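Local coordinates for DNA repair and telomere maintenance protein nbs1 (Schizosaccharomyces pombe, PDB 3I0N) that serves in the MRN complex as the adaptor subunit for DNA double-strand break repair and telomere maintenance, its N-terminal FHA and BRCT domains recognising phosphorylated proteins, at residues Gly21-Gly26 and Phe50-Pro55; Ser115-Phe120 and Gly137-Leu142. All coordinates share one frame; numbering follows the deposited sequence.

The two contacts follow one another along the chain and fall in different domains of the N-terminal FHA/BRCT-repeat part of Nbs1. Interaction 1 pairs antiparallel strands 21-26 and 48-52 within the sheet of the FHA domain; interaction 2 pairs parallel strands 118-120 and 140-141 in the sheet of the first BRCT repeat. Their centres lie about 20 Å apart, yet they meet at one corner: the chain running on from strand 48-52 brings Pro55 against Gly137 and Pro139, with Pro55 CG 3.7 Å from Gly137 C. FHA and BRCT domains thus abut directly here, consistent with the two phosphopeptide-recognition modules being held as one unit.

Interaction 1. Residues Gly21-Gly26 and Phe50-Pro55; sequences GTYIVG and FTILTP
An antiparallel strand pair of the FHA domain joins 21-26 to 50-52, the short axes 4.6 Å apart and 167° from parallel. Two hydrogen-bonded pairs flank a non-hydrogen-bonded one. At Tyr23 and Phe50 the backbones bond in both directions, with Tyr23 N 2.7 Å from Phe50 O, and Gly21 and Ile52 exchange a second such couple. The backbone of Gly21 is bent so that a CB would collide with the carbonyl oxygen of the residue before it, which favours glycine here.

Between them Thr22 and Thr51 meet through their hydroxyls on one face of the sheet, OG1 to OG1 2.9 Å. With OG1 anti to the backbone N (chi1 -171°), Thr22 presents its hydroxyl to Thr51, and the same OG1 is also hydrogen-bonded to Arg49 NH1.

Tyr23, Val25, Phe50 and Ile52 share the other face. Val25 CG2 comes down over the centre of the Phe50 ring, 3.8 Å from the centroid and only 10° off the normal, a CH-pi contact. The Tyr23 ring instead turns its edge to the neighbouring strand: CE2 lies 4.1 Å from Ile52 CG1, while its hydroxyl reaches Phe19 O. Leu18 of strand 16-18 touches Tyr23, Phe50 and Ile52, and Phe68 of the neighbouring strand 68-69 meets the Phe50 ring at an inclined angle. A serine in place of Phe50 would probably leave Val25 CG2 without its aromatic face and open a gap beside Leu18 and Phe68. Backbone ladder and apolar layer together are those of a beta-sandwich sheet, the scaffold of the FHA fold.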
loop_
_atom_site.group_PDB
_atom_site.type_symbol
_atom_site.label_atom_id
_atom_site.label_comp_id
_atom_site.label_asym_id
_atom_site.label_seq_id
_atom_site.Cartn_x
_atom_site.Cartn_y
_atom_site.Cartn_z
ATOM N N GLY A 21 14.671 -12.678 -10.278
ATOM C CA GLY A 21 15.311 -13.227 -11.459
ATOM C C GLY A 21 16.764 -13.508 -11.175
ATOM O O GLY A 21 17.186 -13.535 -10.029
ATOM N N THR A 22 17.540 -13.723 -12.223
ATOM C CA THR A 22 18.941 -14.005 -12.042
ATOM C C THR A 22 19.787 -13.148 -12.974
ATOM O O THR A 22 19.408 -12.907 -14.112
ATOM C CB THR A 22 19.230 -15.527 -12.176
ATOM O OG1 THR A 22 20.580 -15.790 -11.790
ATOM C CG2 THR A 22 18.975 -16.034 -13.603
ATOM N N TYR A 23 20.921 -12.678 -12.461
ATOM C CA TYR A 23 21.764 -11.702 -13.150
ATOM C C TYR A 23 23.216 -12.148 -13.124
ATOM O O TYR A 23 23.752 -12.482 -12.061
ATOM C CB TYR A 23 21.647 -10.318 -12.474
ATOM C CG TYR A 23 20.228 -9.801 -12.354
ATOM C CD1 TYR A 23 19.690 -8.955 -13.329
ATOM C CD2 TYR A 23 19.416 -10.159 -11.267
ATOM C CE1 TYR A 23 18.388 -8.478 -13.232
ATOM C CE2 TYR A 23 18.109 -9.681 -11.159
ATOM C CZ TYR A 23 17.605 -8.841 -12.150
ATOM O OH TYR A 23 16.311 -8.362 -12.073
ATOM N N ILE A 24 23.852 -12.151 -14.289
ATOM C CA ILE A 24 25.282 -12.432 -14.375
ATOM C C ILE A 24 26.031 -11.100 -14.311
ATOM O O ILE A 24 25.716 -10.169 -15.050
ATOM C CB ILE A 24 25.650 -13.227 -15.660
ATOM C CG1 ILE A 24 24.857 -14.547 -15.751
ATOM C CG2 ILE A 24 27.146 -13.473 -15.761
ATOM C CD1 ILE A 24 25.204 -15.604 -14.706
ATOM N N VAL A 25 27.015 -11.027 -13.418
ATOM C CA VAL A 25 27.730 -9.791 -13.132
ATOM C C VAL A 25 29.203 -9.957 -13.474
ATOM O O VAL A 25 29.868 -10.833 -12.936
ATOM C CB VAL A 25 27.581 -9.397 -11.633
ATOM C CG1 VAL A 25 28.206 -8.041 -11.363
ATOM C CG2 VAL A 25 26.106 -9.412 -11.216
ATOM N N GLY A 26 29.701 -9.115 -14.373
ATOM C CA GLY A 26 31.095 -9.150 -14.786
ATOM C C GLY A 26 31.458 -7.945 -15.631
ATOM O O GLY A 26 30.631 -7.047 -15.813
ATOM N N PHE A 50 23.842 -12.857 -9.259
ATOM C CA PHE A 50 22.882 -12.391 -8.259
ATOM C C PHE A 50 21.523 -12.961 -8.616
ATOM O O PHE A 50 21.045 -12.769 -9.726
ATOM C CB PHE A 50 22.757 -10.855 -8.265
ATOM C CG PHE A 50 24.019 -10.117 -7.915
ATOM C CD1 PHE A 50 25.129 -10.777 -7.377
ATOM C CD2 PHE A 50 24.080 -8.736 -8.078
ATOM C CE1 PHE A 50 26.281 -10.085 -7.047
ATOM C CE2 PHE A 50 25.227 -8.034 -7.746
ATOM C CZ PHE A 50 26.335 -8.716 -7.227
ATOM N N THR A 51 20.905 -13.651 -7.665
ATOM C CA THR A 51 19.564 -14.194 -7.842
ATOM C C THR A 51 18.628 -13.662 -6.770
ATOM O O THR A 51 18.925 -13.736 -5.570
ATOM C CB THR A 51 19.571 -15.724 -7.835
ATOM O OG1 THR A 51 20.336 -16.180 -8.953
ATOM C CG2 THR A 51 18.146 -16.275 -7.931
ATOM N N ILE A 52 17.506 -13.116 -7.226
ATOM C CA ILE A 52 16.501 -12.520 -6.359
ATOM C C ILE A 52 15.270 -13.385 -6.438
ATOM O O ILE A 52 14.753 -13.651 -7.523
ATOM C CB ILE A 52 16.126 -11.099 -6.821
ATOM C CG1 ILE A 52 17.377 -10.268 -7.136
ATOM C CG2 ILE A 52 15.191 -10.414 -5.824
ATOM C CD1 ILE A 52 18.196 -9.897 -5.986
ATOM N N LEU A 53 14.809 -13.848 -5.287
ATOM C CA LEU A 53 13.643 -14.704 -5.254
ATOM C C LEU A 53 12.402 -13.842 -5.112
ATOM O O LEU A 53 12.491 -12.681 -4.727
ATOM C CB LEU A 53 13.750 -15.739 -4.122
ATOM C CG LEU A 53 14.924 -16.727 -4.172
ATOM C CD1 LEU A 53 14.699 -17.862 -3.189
ATOM C CD2 LEU A 53 15.137 -17.292 -5.580
ATOM N N THR A 54 11.251 -14.411 -5.444
ATOM C CA THR A 54 9.961 -13.753 -5.250
ATOM C C THR A 54 9.621 -13.686 -3.750
ATOM O O THR A 54 10.196 -14.425 -2.950
ATOM C CB THR A 54 8.854 -14.493 -6.029
ATOM O OG1 THR A 54 8.864 -15.881 -5.670
ATOM C CG2 THR A 54 9.084 -14.368 -7.530
ATOM N N PRO A 55 8.701 -12.782 -3.357
ATOM C CA PRO A 55 8.427 -12.620 -1.921
ATOM C C PRO A 55 7.720 -13.806 -1.275
ATOM O O PRO A 55 6.937 -14.495 -1.922
ATOM C CB PRO A 55 7.497 -11.402 -1.870
ATOM C CG PRO A 55 7.649 -10.719 -3.211
ATOM C CD PRO A 55 7.970 -11.795 -4.179
#

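Interaction 2. Residues Ser115-Phe120 and Gly137-Leu142; sequences SMCIQF and GIPTGL
Ile138 lays its CG2 methyl against the end of Ile118, 3.6 Å from CD1, while its own CD1 meets Met116 SD at 4.2 Å. The two isoleucines cross at a slant, and Leu181 and Leu184 of helix 178-186 pack on Ile118 and Ile138 respectively. Next along, the Pro139 ring takes the other side of the chain: Cys117 SG rests about equally near its CB and CG, each at 4.0 Å.

From there the segments run in step as parallel strands. Ile118 N bonds Pro139 O almost straight (172°), Ile118 O accepts from Gly141 N over a longer 3.2 Å, and Phe120 N takes up Gly141 O. Before this ladder begins, a water bridges Met116 O and Gly137 O, donating to both. Gly137 itself ends helix 123-134 in a Schellman motif, its positive phi turning the chain out of the helix, two residues ahead of strand 140-141. Strand 118-120, that helix and strand 140-141 form the beta-alpha-beta unit of the first BRCT repeat, with 140-141 at the edge of its four-stranded parallel sheet.

Phe120 points the edge of its ring at Thr140, CE1 lying 3.7 Å from CG2, and helix 123-134 packs on the ring through Leu126, Trp129 and Leu133. Leu142 CD2 meets Phe120 nearer the backbone, 4.0 Å from CB. Gln119 is stretched out, with CG anti to the backbone N (chi1 -179°), which carries NE2 to within 2.7 Å of Leu142 O. This donor sits 39° above the carbonyl plane, and NE2 is gripped a second time by Asp144 OD1.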
loop_
_atom_site.group_PDB
_atom_site.type_symbol
_atom_site.label_atom_id
_atom_site.label_comp_id
_atom_site.label_asym_id
_atom_site.label_seq_id
_atom_site.Cartn_x
_atom_site.Cartn_y
_atom_site.Cartn_z
ATOM N N SER A 115 11.423 -0.478 0.716
ATOM C CA SER A 115 10.099 -0.993 1.053
ATOM C C SER A 115 9.067 -0.633 -0.001
ATOM O O SER A 115 8.954 0.529 -0.402
ATOM C CB SER A 115 9.633 -0.423 2.397
ATOM O OG SER A 115 10.453 -0.850 3.462
ATOM N N MET A 116 8.331 -1.646 -0.448
ATOM C CA MET A 116 7.116 -1.456 -1.233
ATOM C C MET A 116 6.178 -2.647 -1.042
ATOM O O MET A 116 6.447 -3.734 -1.550
ATOM C CB MET A 116 7.431 -1.234 -2.715
ATOM C CG MET A 116 6.326 -0.496 -3.423
ATOM S SD MET A 116 6.648 -0.110 -5.134
ATOM C CE MET A 116 5.150 0.777 -5.551
ATOM N N CYS A 117 5.109 -2.434 -0.272
ATOM C CA CYS A 117 4.069 -3.428 -0.013
ATOM C C CYS A 117 2.722 -2.865 -0.388
ATOM O O CYS A 117 2.338 -1.804 0.104
ATOM C CB CYS A 117 4.004 -3.808 1.465
ATOM S SG CYS A 117 5.330 -4.819 1.984
ATOM N N ILE A 118 1.985 -3.600 -1.216
ATOM C CA ILE A 118 0.745 -3.076 -1.769
ATOM C C ILE A 118 -0.505 -3.783 -1.252
ATOM O O ILE A 118 -0.671 -5.003 -1.405
ATOM C CB ILE A 118 0.790 -3.019 -3.301
ATOM C CG1 ILE A 118 1.910 -2.070 -3.748
ATOM C CG2 ILE A 118 -0.542 -2.559 -3.856
ATOM C CD1 ILE A 118 2.179 -2.048 -5.256
ATOM N N GLN A 119 -1.376 -2.988 -0.627
ATOM C CA GLN A 119 -2.662 -3.465 -0.168
ATOM C C GLN A 119 -3.729 -3.231 -1.243
ATOM O O GLN A 119 -3.775 -2.174 -1.877
ATOM C CB GLN A 119 -3.053 -2.795 1.159
ATOM C CG GLN A 119 -4.398 -3.276 1.733
ATOM C CD GLN A 119 -4.655 -2.790 3.147
ATOM O OE1 GLN A 119 -3.985 -1.885 3.642
ATOM N NE2 GLN A 119 -5.625 -3.405 3.814
ATOM N N PHE A 120 -4.582 -4.230 -1.438
ATOM C CA PHE A 120 -5.675 -4.133 -2.405
ATOM C C PHE A 120 -7.025 -3.947 -1.715
ATOM O O PHE A 120 -7.235 -4.431 -0.609
ATOM C CB PHE A 120 -5.680 -5.355 -3.325
ATOM C CG PHE A 120 -4.609 -5.310 -4.383
ATOM C CD1 PHE A 120 -3.276 -5.573 -4.061
ATOM C CD2 PHE A 120 -4.925 -4.989 -5.694
ATOM C CE1 PHE A 120 -2.282 -5.516 -5.040
ATOM C CE2 PHE A 120 -3.944 -4.940 -6.673
ATOM C CZ PHE A 120 -2.618 -5.199 -6.345
ATOM N N GLY A 137 8.643 -8.432 -7.268
ATOM C CA GLY A 137 9.194 -8.396 -5.912
ATOM C C GLY A 137 8.409 -7.497 -4.974
ATOM O O GLY A 137 8.944 -7.012 -3.972
ATOM N N ILE A 138 7.138 -7.264 -5.310
ATOM C CA ILE A 138 6.259 -6.452 -4.488
ATOM C C ILE A 138 5.232 -7.331 -3.779
ATOM O O ILE A 138 4.356 -7.904 -4.427
ATOM C CB ILE A 138 5.538 -5.348 -5.319
ATOM C CG1 ILE A 138 6.556 -4.493 -6.076
ATOM C CG2 ILE A 138 4.682 -4.472 -4.408
ATOM C CD1 ILE A 138 5.958 -3.660 -7.194
ATOM N N PRO A 139 5.345 -7.446 -2.448
ATOM C CA PRO A 139 4.369 -8.173 -1.623
ATOM C C PRO A 139 2.979 -7.511 -1.640
ATOM O O PRO A 139 2.860 -6.277 -1.657
ATOM C CB PRO A 139 4.975 -8.103 -0.215
ATOM C CG PRO A 139 6.459 -7.852 -0.444
ATOM C CD PRO A 139 6.492 -6.963 -1.652
ATOM N N THR A 140 1.945 -8.343 -1.631
ATOM C CA THR A 140 0.566 -7.899 -1.800
ATOM C C THR A 140 -0.331 -8.586 -0.774
ATOM O O THR A 140 0.030 -9.632 -0.223
ATOM C CB THR A 140 0.039 -8.195 -3.232
ATOM O OG1 THR A 140 0.155 -9.596 -3.520
ATOM C CG2 THR A 140 0.817 -7.412 -4.284
ATOM N N GLY A 141 -1.491 -7.989 -0.506
ATOM C CA GLY A 141 -2.438 -8.562 0.447
ATOM C C GLY A 141 -3.697 -7.743 0.599
ATOM O O GLY A 141 -3.835 -6.694 -0.016
ATOM N N LEU A 142 -4.613 -8.236 1.427
ATOM C CA LEU A 142 -5.895 -7.576 1.701
ATOM C C LEU A 142 -5.957 -7.097 3.146
ATOM O O LEU A 142 -6.416 -5.998 3.420
ATOM C CB LEU A 142 -7.065 -8.531 1.434
ATOM C CG LEU A 142 -7.279 -9.057 0.009
ATOM C CD1 LEU A 142 -8.358 -10.138 -0.003
ATOM C CD2 LEU A 142 -7.653 -7.918 -0.929
HETATM O O HOH W 1 9.081 -4.513 -2.938
#